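Local coordinates for protein probable ribosomal RNA small subunit methyltransferase (Thermus thermophilus, PDB 3DMH) that probably methylates the N2 amino group of a guanine in 16S ribosomal RNA, with S-adenosylmethionine as methyl donor, at residues Leu61-Glu64 with Gly65-Val69; Glu96-Ala99 with Gly100-Leu104; Tyr117-Ala120 with Ser121-Ala125; Leu249-Ala252 with Arg253-Ala256; Leu344-Glu347 with Pro348-Glu351. All coordinates share one frame; numbering follows the deposited sequence.

From the N terminus, the five contacts follow one another in series, each a local closure of neighbouring residues; none nests in or crosses another. Contact 1 closes the turn that leads into strand 68-73, and contact 2 the turn before strand 102-108. These two meet where Leu63 CD1 packs on Leu104 CD2 at 3.7 Å, on the same seven-stranded sheet. Contact 3 lies within helix 115-128, next in the chain after strand 102-108. Contacts 4 and 5 lie in the half of the chain built on the second seven-stranded sheet, whose strand order repeats the first: contact 4 ends a helix before strand 257-262, and contact 5 starts helix 346-354. Their centres are about 28 Å apart.

Contact 1 of 5, residues Leu61-Glu64 with Gly65-Val69; sequences LPLE and GRMAV
Gly65 turns the chain directly after Glu64. At its phi of 87° a side chain would collide with Glu64 O, a conformation glycine adopts readily. Next along, Arg66 gives its backbone N to Leu63 O at 3.1 Å, approaching from above the carbonyl plane. The side chain of Arg66 bends at chi2 and chi3 and turns back beside Pro62, where a water accepts from Arg66 NH2 and donates to Pro62 O. Met67 N adds a second, weak bond to Leu63 O, 3.0 Å long and bent to 134°, so one carbonyl gathers two successive amides. The side chains of Leu63 and Met67 run side by side in the same direction, with Leu63 CD2 4.1 Å from Met67 SD. Both continue onto Ala49 of strand 48-51 and Leu104 of strand 102-108. At Val69, CG2 stands beside the backbone N and anti to the carbonyl carbon, which sets it against Leu63 CB at 3.7 Å. Glu64 OE1 lies 3.9 Å from Val69 CB; it also receives a hydrogen bond from a second water that accepts from Val69 N, and it forms a salt bridge with Arg71. The arrangement is a type II beta turn, Leu63 to Arg66, with glycine at its third position, leading from a 3-10 segment into strand 68-73, a parallel strand of a Rossmann-like methyltransferase sheet.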
loop_
_atom_site.group_PDB
_atom_site.type_symbol
_atom_site.label_atom_id
_atom_site.label_comp_id
_atom_site.label_asym_id
_atom_site.label_seq_id
_atom_site.Cartn_x
_atom_site.Cartn_y
_atom_site.Cartn_z
ATOM N N LEU A 61 -7.458 3.150 -19.237
ATOM C CA LEU A 61 -6.639 3.632 -20.375
ATOM C C LEU A 61 -7.433 3.963 -21.647
ATOM O O LEU A 61 -7.057 4.892 -22.370
ATOM C CB LEU A 61 -5.493 2.679 -20.697
ATOM C CG LEU A 61 -4.354 3.256 -21.552
ATOM C CD1 LEU A 61 -3.674 4.445 -20.876
ATOM C CD2 LEU A 61 -3.331 2.165 -21.788
ATOM N N PRO A 62 -8.515 3.214 -21.935
ATOM C CA PRO A 62 -9.293 3.561 -23.145
ATOM C C PRO A 62 -9.831 4.990 -23.172
ATOM O O PRO A 62 -10.144 5.505 -24.254
ATOM C CB PRO A 62 -10.440 2.534 -23.139
ATOM C CG PRO A 62 -9.842 1.343 -22.437
ATOM C CD PRO A 62 -9.022 1.972 -21.311
ATOM N N LEU A 63 -9.950 5.631 -21.999
ATOM C CA LEU A 63 -10.466 7.002 -21.912
ATOM C C LEU A 63 -9.409 8.057 -22.250
ATOM O O LEU A 63 -9.745 9.187 -22.574
ATOM C CB LEU A 63 -11.019 7.274 -20.501
ATOM C CG LEU A 63 -12.044 6.259 -19.980
ATOM C CD1 LEU A 63 -12.464 6.617 -18.552
ATOM C CD2 LEU A 63 -13.302 6.158 -20.881
ATOM N N GLU A 64 -8.130 7.662 -22.176
ATOM C CA GLU A 64 -7.030 8.605 -22.386
ATOM C C GLU A 64 -7.055 9.114 -23.829
ATOM O O GLU A 64 -7.210 8.350 -24.774
ATOM C CB GLU A 64 -5.685 7.938 -22.005
ATOM C CG GLU A 64 -4.433 8.859 -22.064
ATOM C CD GLU A 64 -4.338 9.905 -20.949
ATOM O OE1 GLU A 64 -5.142 9.911 -19.967
ATOM O OE2 GLU A 64 -3.418 10.750 -21.056
ATOM N N GLY A 65 -6.982 10.428 -23.993
ATOM C CA GLY A 65 -7.027 10.992 -25.341
ATOM C C GLY A 65 -8.421 11.261 -25.888
ATOM O O GLY A 65 -8.568 11.996 -26.868
ATOM N N ARG A 66 -9.443 10.665 -25.270
ATOM C CA ARG A 66 -10.847 10.927 -25.627
ATOM C C ARG A 66 -11.567 11.806 -24.592
ATOM O O ARG A 66 -12.575 12.458 -24.891
ATOM C CB ARG A 66 -11.583 9.606 -25.805
ATOM C CG ARG A 66 -11.011 8.769 -26.949
ATOM C CD ARG A 66 -12.137 8.325 -27.861
ATOM N NE ARG A 66 -12.554 6.967 -27.552
ATOM C CZ ARG A 66 -13.751 6.466 -27.846
ATOM N NH1 ARG A 66 -14.677 7.218 -28.430
ATOM N NH2 ARG A 66 -14.029 5.211 -27.534
ATOM N N MET A 67 -11.031 11.810 -23.377
ATOM C CA MET A 67 -11.571 12.529 -22.230
ATOM C C MET A 67 -10.385 13.102 -21.489
ATOM O O MET A 67 -9.267 12.604 -21.660
ATOM C CB MET A 67 -12.232 11.543 -21.248
ATOM C CG MET A 67 -13.503 10.952 -21.743
ATOM S SD MET A 67 -14.325 10.117 -20.399
ATOM C CE MET A 67 -14.882 11.528 -19.442
ATOM N N ALA A 68 -10.621 14.101 -20.646
ATOM C CA ALA A 68 -9.617 14.478 -19.649
ATOM C C ALA A 68 -9.720 13.454 -18.531
ATOM O O ALA A 68 -10.803 13.232 -17.996
ATOM C CB ALA A 68 -9.881 15.869 -19.117
ATOM N N VAL A 69 -8.614 12.807 -18.205
ATOM C CA VAL A 69 -8.643 11.785 -17.159
ATOM C C VAL A 69 -7.685 12.136 -16.026
ATOM O O VAL A 69 -6.480 12.317 -16.250
ATOM C CB VAL A 69 -8.262 10.398 -17.703
ATOM C CG1 VAL A 69 -8.346 9.331 -16.612
ATOM C CG2 VAL A 69 -9.145 10.023 -18.906
HETATM O O HOH W 1 -12.196 4.698 -25.927
HETATM O O HOH W 2 -6.018 12.535 -19.809
#

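Contact 2 of 5, residues Glu96-Ala99 with Gly100-Leu104; sequences EAAA and GAYDL
Tyr102 carries its CG beside the backbone N and anti to the carbonyl carbon (chi1 -61°), and a chi2 of -84° turns the ring so that its CE2 edge comes back to Ala98. Ala98 O lies near the ring plane at this edge, 3.7 Å from Tyr102 CE2. Ala98 CB is 4.2 Å from Tyr102 CE2 and touches Ala101 CB at 4.0 Å, so the two methyl groups and the aromatic edge form a small apolar patch at the surface. A water ties the hydroxyl end of the ring to the backbone: it accepts from Ala98 N at 2.9 Å and lies 2.8 Å from Tyr102 OH.

The reversal between these residues is a type II beta turn from Ala98 to Ala101. Ala98 O and Ala101 N stand 4.0 Å apart, too far for a hydrogen bond to close it. Gly100 takes the third position with a positive phi of 69°, where a CB would clash with Ala99 O. Past the turn, the chain enters strand 102-108 in the middle of its sheet. The Tyr102 ring packs on Arg48 and Leu50 of strand 48-51 and on Glu70 of strand 68-73, while the backbone of Gly100 bonds to Arg127 near the end of helix 115-128.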
loop_
_atom_site.group_PDB
_atom_site.type_symbol
_atom_site.label_atom_id
_atom_site.label_comp_id
_atom_site.label_asym_id
_atom_site.label_seq_id
_atom_site.Cartn_x
_atom_site.Cartn_y
_atom_site.Cartn_z
ATOM N N GLU A 96 -9.958 12.283 -1.378
ATOM C CA GLU A 96 -9.445 13.623 -1.627
ATOM C C GLU A 96 -9.970 14.164 -2.958
ATOM O O GLU A 96 -9.640 15.291 -3.329
ATOM C CB GLU A 96 -7.915 13.669 -1.549
ATOM C CG GLU A 96 -7.412 13.527 -0.102
ATOM C CD GLU A 96 -5.900 13.486 0.022
ATOM O OE1 GLU A 96 -5.246 12.960 -0.912
ATOM O OE2 GLU A 96 -5.383 13.991 1.049
ATOM N N ALA A 97 -10.802 13.381 -3.650
ATOM C CA ALA A 97 -11.372 13.800 -4.931
ATOM C C ALA A 97 -12.201 15.073 -4.797
ATOM O O ALA A 97 -12.922 15.241 -3.827
ATOM C CB ALA A 97 -12.221 12.689 -5.540
ATOM N N ALA A 98 -12.060 15.954 -5.782
ATOM C CA ALA A 98 -12.864 17.171 -5.886
ATOM C C ALA A 98 -14.351 16.844 -6.034
ATOM O O ALA A 98 -14.741 16.022 -6.871
ATOM C CB ALA A 98 -12.379 18.009 -7.065
ATOM N N ALA A 99 -15.196 17.488 -5.244
ATOM C CA ALA A 99 -16.616 17.185 -5.292
ATOM C C ALA A 99 -17.308 17.811 -6.518
ATOM O O ALA A 99 -17.080 18.990 -6.856
ATOM C CB ALA A 99 -17.289 17.630 -3.996
ATOM N N GLY A 100 -18.126 16.999 -7.196
ATOM C CA GLY A 100 -19.019 17.453 -8.275
ATOM C C GLY A 100 -18.341 17.892 -9.559
ATOM O O GLY A 100 -18.953 18.601 -10.377
ATOM N N ALA A 101 -17.095 17.458 -9.746
ATOM C CA ALA A 101 -16.242 18.007 -10.789
ATOM C C ALA A 101 -16.008 17.052 -11.938
ATOM O O ALA A 101 -15.217 17.359 -12.829
ATOM C CB ALA A 101 -14.893 18.464 -10.198
ATOM N N TYR A 102 -16.671 15.894 -11.916
ATOM C CA TYR A 102 -16.412 14.841 -12.914
ATOM C C TYR A 102 -17.683 14.308 -13.517
ATOM O O TYR A 102 -18.720 14.253 -12.864
ATOM C CB TYR A 102 -15.619 13.680 -12.292
ATOM C CG TYR A 102 -14.295 14.164 -11.788
ATOM C CD1 TYR A 102 -13.203 14.278 -12.637
ATOM C CD2 TYR A 102 -14.157 14.586 -10.460
ATOM C CE1 TYR A 102 -11.992 14.766 -12.182
ATOM C CE2 TYR A 102 -12.947 15.075 -9.993
ATOM C CZ TYR A 102 -11.871 15.166 -10.867
ATOM O OH TYR A 102 -10.655 15.648 -10.421
ATOM N N ASP A 103 -17.596 13.918 -14.782
ATOM C CA ASP A 103 -18.719 13.297 -15.482
ATOM C C ASP A 103 -18.698 11.762 -15.381
ATOM O O ASP A 103 -19.747 11.106 -15.471
ATOM C CB ASP A 103 -18.682 13.695 -16.958
ATOM C CG ASP A 103 -18.588 15.188 -17.149
ATOM O OD1 ASP A 103 -19.506 15.900 -16.690
ATOM O OD2 ASP A 103 -17.610 15.643 -17.783
ATOM N N LEU A 104 -17.504 11.201 -15.181
ATOM C CA LEU A 104 -17.322 9.759 -15.157
ATOM C C LEU A 104 -16.292 9.380 -14.123
ATOM O O LEU A 104 -15.254 10.031 -14.040
ATOM C CB LEU A 104 -16.839 9.290 -16.540
ATOM C CG LEU A 104 -16.726 7.785 -16.783
ATOM C CD1 LEU A 104 -18.076 7.098 -16.749
ATOM C CD2 LEU A 104 -16.048 7.516 -18.135
HETATM O O HOH W 3 -10.004 15.359 -7.741
#

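Contact 3 of 5, residues Tyr117-Ala120 with Ser121-Ala125; sequences YVQA and SLVAA
Residues 117-125 form unbroken alpha-helix, and four successive amides, Ser121 to Ala124, bond to the carbonyls four residues earlier, Tyr117 to Ala120. Leu122 N meets Val118 O at 2.8 Å, and Val123 N makes the straightest of the four bonds, to Gln119 O (167°). Tyr117 O carries a double load. It accepts from Ser121 N at 3.0 Å and from Ser121 OG, also at 3.0 Å, the two donors reaching it from opposite faces of the carbonyl plane. The hydroxyl can do this because chi1 of -66° sets OG beside its own backbone N, pointing back up the helix; a buried polar group is thus satisfied within a single turn. Ser121 OG also lies obliquely to the Tyr117 ring, 3.8 Å from Tyr117 CE2, and that ring meets Trp95 with the planes at about 70°.

Helix 115-128 follows strand 102-108 and leads to strand 133-140 beside it, the beta-alpha-beta crossover of a Rossmann-like sheet. On its sheet side, Ser121 and Leu122 rest on Leu107 and Ala125 on Val105. Val118 and Leu122 lie alongside each other and point the same way, with Val118 CG1 4.1 Å from Leu122 CD1. Gln119 bends at chi2, crossing Leu122 at about a right angle and setting its NE2 3.9 Å from Val123 CG2; NE2 gives its hydrogen bond to Glu151 of helix 145-156.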
loop_
_atom_site.group_PDB
_atom_site.type_symbol
_atom_site.label_atom_id
_atom_site.label_comp_id
_atom_site.label_asym_id
_atom_site.label_seq_id
_atom_site.Cartn_x
_atom_site.Cartn_y
_atom_site.Cartn_z
ATOM N N TYR A 117 -12.302 0.904 3.674
ATOM C CA TYR A 117 -11.604 1.555 2.568
ATOM C C TYR A 117 -12.456 1.578 1.303
ATOM O O TYR A 117 -12.517 2.596 0.593
ATOM C CB TYR A 117 -10.276 0.859 2.293
ATOM C CG TYR A 117 -9.382 1.674 1.399
ATOM C CD1 TYR A 117 -8.522 2.627 1.936
ATOM C CD2 TYR A 117 -9.414 1.515 0.013
ATOM C CE1 TYR A 117 -7.712 3.400 1.145
ATOM C CE2 TYR A 117 -8.599 2.288 -0.803
ATOM C CZ TYR A 117 -7.733 3.220 -0.226
ATOM O OH TYR A 117 -6.935 4.004 -1.021
ATOM N N VAL A 118 -13.131 0.466 1.036
ATOM C CA VAL A 118 -14.018 0.377 -0.122
ATOM C C VAL A 118 -15.160 1.377 0.056
ATOM O O VAL A 118 -15.514 2.096 -0.880
ATOM C CB VAL A 118 -14.567 -1.060 -0.367
ATOM C CG1 VAL A 118 -15.595 -1.064 -1.506
ATOM C CG2 VAL A 118 -13.440 -2.051 -0.663
ATOM N N GLN A 119 -15.743 1.435 1.261
ATOM C CA GLN A 119 -16.887 2.322 1.473
ATOM C C GLN A 119 -16.518 3.785 1.267
ATOM O O GLN A 119 -17.273 4.545 0.646
ATOM C CB GLN A 119 -17.475 2.130 2.881
ATOM C CG GLN A 119 -18.735 2.962 3.131
ATOM C CD GLN A 119 -19.924 2.488 2.315
ATOM O OE1 GLN A 119 -19.965 1.337 1.872
ATOM N NE2 GLN A 119 -20.899 3.374 2.110
ATOM N N ALA A 120 -15.351 4.163 1.784
ATOM C CA ALA A 120 -14.842 5.520 1.629
ATOM C C ALA A 120 -14.638 5.823 0.149
ATOM O O ALA A 120 -14.915 6.933 -0.310
ATOM C CB ALA A 120 -13.525 5.681 2.381
ATOM N N SER A 121 -14.155 4.823 -0.588
ATOM C CA SER A 121 -13.957 4.949 -2.043
ATOM C C SER A 121 -15.271 5.107 -2.804
ATOM O O SER A 121 -15.363 5.917 -3.739
ATOM C CB SER A 121 -13.168 3.761 -2.598
ATOM O OG SER A 121 -11.836 3.773 -2.078
ATOM N N LEU A 122 -16.284 4.342 -2.388
ATOM C CA LEU A 122 -17.621 4.442 -2.986
ATOM C C LEU A 122 -18.225 5.822 -2.761
ATOM O O LEU A 122 -18.769 6.423 -3.688
ATOM C CB LEU A 122 -18.548 3.358 -2.425
ATOM C CG LEU A 122 -18.248 1.927 -2.897
ATOM C CD1 LEU A 122 -19.110 0.909 -2.150
ATOM C CD2 LEU A 122 -18.426 1.797 -4.410
ATOM N N VAL A 123 -18.134 6.322 -1.528
ATOM C CA VAL A 123 -18.652 7.664 -1.237
ATOM C C VAL A 123 -17.858 8.749 -1.973
ATOM O O VAL A 123 -18.444 9.699 -2.500
ATOM C CB VAL A 123 -18.691 7.953 0.272
ATOM C CG1 VAL A 123 -19.280 9.330 0.521
ATOM C CG2 VAL A 123 -19.522 6.895 0.982
ATOM N N ALA A 124 -16.529 8.608 -2.030
ATOM C CA ALA A 124 -15.718 9.552 -2.792
ATOM C C ALA A 124 -16.187 9.595 -4.247
ATOM O O ALA A 124 -16.248 10.670 -4.857
ATOM C CB ALA A 124 -14.247 9.159 -2.734
ATOM N N ALA A 125 -16.482 8.422 -4.810
ATOM C CA ALA A 125 -16.948 8.335 -6.203
ATOM C C ALA A 125 -18.263 9.088 -6.378
ATOM O O ALA A 125 -18.414 9.884 -7.298
ATOM C CB ALA A 125 -17.104 6.892 -6.641
#

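Contact 4 of 5, residues Leu249-Ala252 with Arg253-Ala256; sequences LPLA and RMGA
Leu251 O and Ala256 meet at the tight end of this contact, where the chain folds back over the last turn of helix 248-253. Ala256 N bonds to Leu251 O at 3.1 Å, and the methyl carbon Ala256 CB presses on the same oxygen at 3.2 Å. Just before this the helix is still regular: Arg253 N reaches Leu249 O at 2.8 Å, and Met254 N reaches Pro250 O at 2.9 Å. Gly255 N then closes a shorter loop to Ala252 O, arriving steeply, 65° out of the carbonyl plane. With the Ala256 N to Leu251 O bond, this one makes a Schellman motif, in which Gly255, with its positive phi of 97°, turns the chain out of the helix towards strand 257-262 of the methyltransferase domain.

Met254 belongs to the closely packed part. Its CG stands beside the backbone N (chi1 -63°), which lays it over Pro250 O, with the sulfur carried on by an extended chi2. Met254 SD touches Leu251 CD2 at 4.1 Å as the two chains slant across each other. Leu251 continues onto Leu223, and Met254 onto Gln224, of helix 214-227, while Ala256 meets Val232.

The looser side belongs to Arg253, which is partly exposed. Only the root of its side chain takes part here, Arg253 CB lying 3.4 Å from Pro250 O. Beyond it, bends at chi2 and chi3 carry the guanidinium away from the helix end to hydrogen-bond through NH2 with Asn278 O, and the chain passes Tyr198 and Leu280.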
loop_
_atom_site.group_PDB
_atom_site.type_symbol
_atom_site.label_atom_id
_atom_site.label_comp_id
_atom_site.label_asym_id
_atom_site.label_seq_id
_atom_site.Cartn_x
_atom_site.Cartn_y
_atom_site.Cartn_z
ATOM N N LEU A 249 7.244 3.679 16.014
ATOM C CA LEU A 249 7.012 4.490 17.222
ATOM C C LEU A 249 7.848 4.013 18.408
ATOM O O LEU A 249 8.554 4.830 19.014
ATOM C CB LEU A 249 5.513 4.597 17.575
ATOM C CG LEU A 249 4.782 5.826 17.002
ATOM C CD1 LEU A 249 4.647 5.774 15.481
ATOM C CD2 LEU A 249 3.407 5.978 17.642
ATOM N N PRO A 250 7.792 2.698 18.738
ATOM C CA PRO A 250 8.641 2.206 19.836
ATOM C C PRO A 250 10.124 2.470 19.605
ATOM O O PRO A 250 10.805 2.902 20.526
ATOM C CB PRO A 250 8.358 0.702 19.847
ATOM C CG PRO A 250 6.982 0.594 19.323
ATOM C CD PRO A 250 6.928 1.625 18.218
ATOM N N LEU A 251 10.622 2.236 18.386
ATOM C CA LEU A 251 12.040 2.496 18.134
ATOM C C LEU A 251 12.407 3.981 18.288
ATOM O O LEU A 251 13.494 4.301 18.789
ATOM C CB LEU A 251 12.479 1.929 16.781
ATOM C CG LEU A 251 12.462 0.390 16.728
ATOM C CD1 LEU A 251 12.590 -0.070 15.285
ATOM C CD2 LEU A 251 13.547 -0.249 17.619
ATOM N N ALA A 252 11.502 4.880 17.890
ATOM C CA ALA A 252 11.705 6.327 18.097
ATOM C C ALA A 252 11.684 6.650 19.580
ATOM O O ALA A 252 12.506 7.435 20.068
ATOM C CB ALA A 252 10.647 7.149 17.371
ATOM N N ARG A 253 10.742 6.032 20.291
ATOM C CA ARG A 253 10.639 6.214 21.749
ATOM C C ARG A 253 11.912 5.754 22.470
ATOM O O ARG A 253 12.330 6.368 23.458
ATOM C CB ARG A 253 9.396 5.498 22.297
ATOM C CG ARG A 253 9.128 5.613 23.818
ATOM C CD ARG A 253 8.942 7.041 24.297
ATOM N NE ARG A 253 7.793 7.737 23.711
ATOM C CZ ARG A 253 6.515 7.506 24.010
ATOM N NH1 ARG A 253 6.179 6.561 24.887
ATOM N NH2 ARG A 253 5.566 8.230 23.422
ATOM N N MET A 254 12.530 4.700 21.948
ATOM C CA MET A 254 13.786 4.167 22.479
ATOM C C MET A 254 15.002 5.021 22.104
ATOM O O MET A 254 16.123 4.710 22.508
ATOM C CB MET A 254 14.000 2.710 22.041
ATOM C CG MET A 254 12.959 1.702 22.548
ATOM S SD MET A 254 13.045 0.089 21.714
ATOM C CE MET A 254 14.435 -0.669 22.545
ATOM N N GLY A 255 14.787 6.095 21.347
ATOM C CA GLY A 255 15.849 7.069 21.066
ATOM C C GLY A 255 16.578 6.885 19.743
ATOM O O GLY A 255 17.612 7.526 19.506
ATOM N N ALA A 256 16.062 5.996 18.897
ATOM C CA ALA A 256 16.605 5.800 17.562
ATOM C C ALA A 256 16.228 6.974 16.672
ATOM O O ALA A 256 15.186 7.620 16.880
ATOM C CB ALA A 256 16.062 4.505 16.957
#

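Contact 5 of 5, residues Leu344-Glu347 with Pro348-Glu351; sequences LKYE and PLLE
The start of helix 346-354 lies beside the guanosine pocket: Leu344 touches the bound nucleoside, and the Tyr346 side chain is about 6 Å from it. Lys345 is the centre of an inverse gamma turn, closed by Tyr346 N on Leu344 O, that delivers the chain into the helix. Pro348 occupies the first turn, with CD 3.3 Å from Lys345 O. Two helical bonds follow, Leu350 N to Tyr346 O and Glu351 N to Glu347 O, both 3.0 Å long and close to the line of their carbonyls. Tyr346 CG stands beside its backbone N (chi1 -78°), and ring atom CD1 meets Leu349 CD1 obliquely at 4.1 Å. One turn on, Leu350 CD1 reaches Tyr346 CB at 4.1 Å; Tyr346 and Leu350 both rest on Leu368. Glu347 bends at chi2, and its OE2 forms a salt bridge with Lys366. Since proline has no amide hydrogen to give, its place in the first turn costs the helix no internal bond, and Lys366, salt-bridged to Glu347 and hydrogen-bonded to Leu344 O, joins the helix start to the pocket residue Leu344, which would tend to steady that backbone.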
loop_
_atom_site.group_PDB
_atom_site.type_symbol
_atom_site.label_atom_id
_atom_site.label_comp_id
_atom_site.label_asym_id
_atom_site.label_seq_id
_atom_site.Cartn_x
_atom_site.Cartn_y
_atom_site.Cartn_z
ATOM N N LEU A 344 7.874 -19.409 5.491
ATOM C CA LEU A 344 8.360 -18.643 4.342
ATOM C C LEU A 344 9.882 -18.750 4.257
ATOM O O LEU A 344 10.591 -18.612 5.261
ATOM C CB LEU A 344 7.880 -17.185 4.369
ATOM C CG LEU A 344 6.376 -16.975 4.156
ATOM C CD1 LEU A 344 6.013 -15.517 4.411
ATOM C CD2 LEU A 344 5.956 -17.412 2.745
ATOM N N LYS A 345 10.375 -18.990 3.051
ATOM C CA LYS A 345 11.757 -19.391 2.845
ATOM C C LYS A 345 12.749 -18.219 2.813
ATOM O O LYS A 345 13.483 -18.034 1.846
ATOM C CB LYS A 345 11.855 -20.275 1.595
ATOM C CG LYS A 345 10.961 -21.500 1.675
ATOM C CD LYS A 345 10.968 -22.289 0.379
ATOM C CE LYS A 345 9.932 -23.396 0.422
ATOM N NZ LYS A 345 9.832 -24.112 -0.888
ATOM N N TYR A 346 12.785 -17.444 3.891
ATOM C CA TYR A 346 13.705 -16.291 3.973
ATOM C C TYR A 346 15.150 -16.690 4.232
ATOM O O TYR A 346 16.070 -15.967 3.865
ATOM C CB TYR A 346 13.253 -15.314 5.054
ATOM C CG TYR A 346 12.103 -14.446 4.628
ATOM C CD1 TYR A 346 12.309 -13.338 3.813
ATOM C CD2 TYR A 346 10.808 -14.724 5.049
ATOM C CE1 TYR A 346 11.239 -12.543 3.420
ATOM C CE2 TYR A 346 9.729 -13.940 4.654
ATOM C CZ TYR A 346 9.957 -12.849 3.848
ATOM O OH TYR A 346 8.874 -12.069 3.476
ATOM N N GLU A 347 15.340 -17.842 4.863
ATOM C CA GLU A 347 16.667 -18.302 5.258
ATOM C C GLU A 347 17.672 -18.271 4.107
ATOM O O GLU A 347 18.728 -17.654 4.254
ATOM C CB GLU A 347 16.593 -19.697 5.884
ATOM C CG GLU A 347 15.930 -19.712 7.248
ATOM C CD GLU A 347 14.416 -19.810 7.196
ATOM O OE1 GLU A 347 13.828 -19.842 6.093
ATOM O OE2 GLU A 347 13.816 -19.872 8.284
ATOM N N PRO A 348 17.352 -18.927 2.967
ATOM C CA PRO A 348 18.320 -18.866 1.861
ATOM C C PRO A 348 18.619 -17.454 1.359
ATOM O O PRO A 348 19.755 -17.186 0.950
ATOM C CB PRO A 348 17.670 -19.712 0.754
ATOM C CG PRO A 348 16.248 -19.873 1.148
ATOM C CD PRO A 348 16.201 -19.788 2.637
ATOM N N LEU A 349 17.624 -16.565 1.390
ATOM C CA LEU A 349 17.813 -15.171 0.963
ATOM C C LEU A 349 18.788 -14.421 1.865
ATOM O O LEU A 349 19.662 -13.688 1.377
ATOM C CB LEU A 349 16.482 -14.397 0.921
ATOM C CG LEU A 349 15.312 -14.880 0.065
ATOM C CD1 LEU A 349 14.159 -13.873 0.166
ATOM C CD2 LEU A 349 15.713 -15.082 -1.389
ATOM N N LEU A 350 18.647 -14.601 3.180
ATOM C CA LEU A 350 19.546 -13.939 4.121
ATOM C C LEU A 350 20.968 -14.499 4.026
ATOM O O LEU A 350 21.935 -13.749 4.097
ATOM C CB LEU A 350 18.997 -13.999 5.559
ATOM C CG LEU A 350 18.046 -12.845 5.948
ATOM C CD1 LEU A 350 16.638 -13.014 5.361
ATOM C CD2 LEU A 350 17.958 -12.753 7.486
ATOM N N GLU A 351 21.076 -15.812 3.837
ATOM C CA GLU A 351 22.368 -16.459 3.645
ATOM C C GLU A 351 23.085 -15.916 2.407
ATOM O O GLU A 351 24.287 -15.634 2.449
ATOM C CB GLU A 351 22.177 -17.968 3.529
ATOM C CG GLU A 351 23.375 -18.763 3.947
ATOM C CD GLU A 351 22.969 -20.030 4.648
ATOM O OE1 GLU A 351 22.907 -20.017 5.898
ATOM O OE2 GLU A 351 22.689 -21.033 3.954
#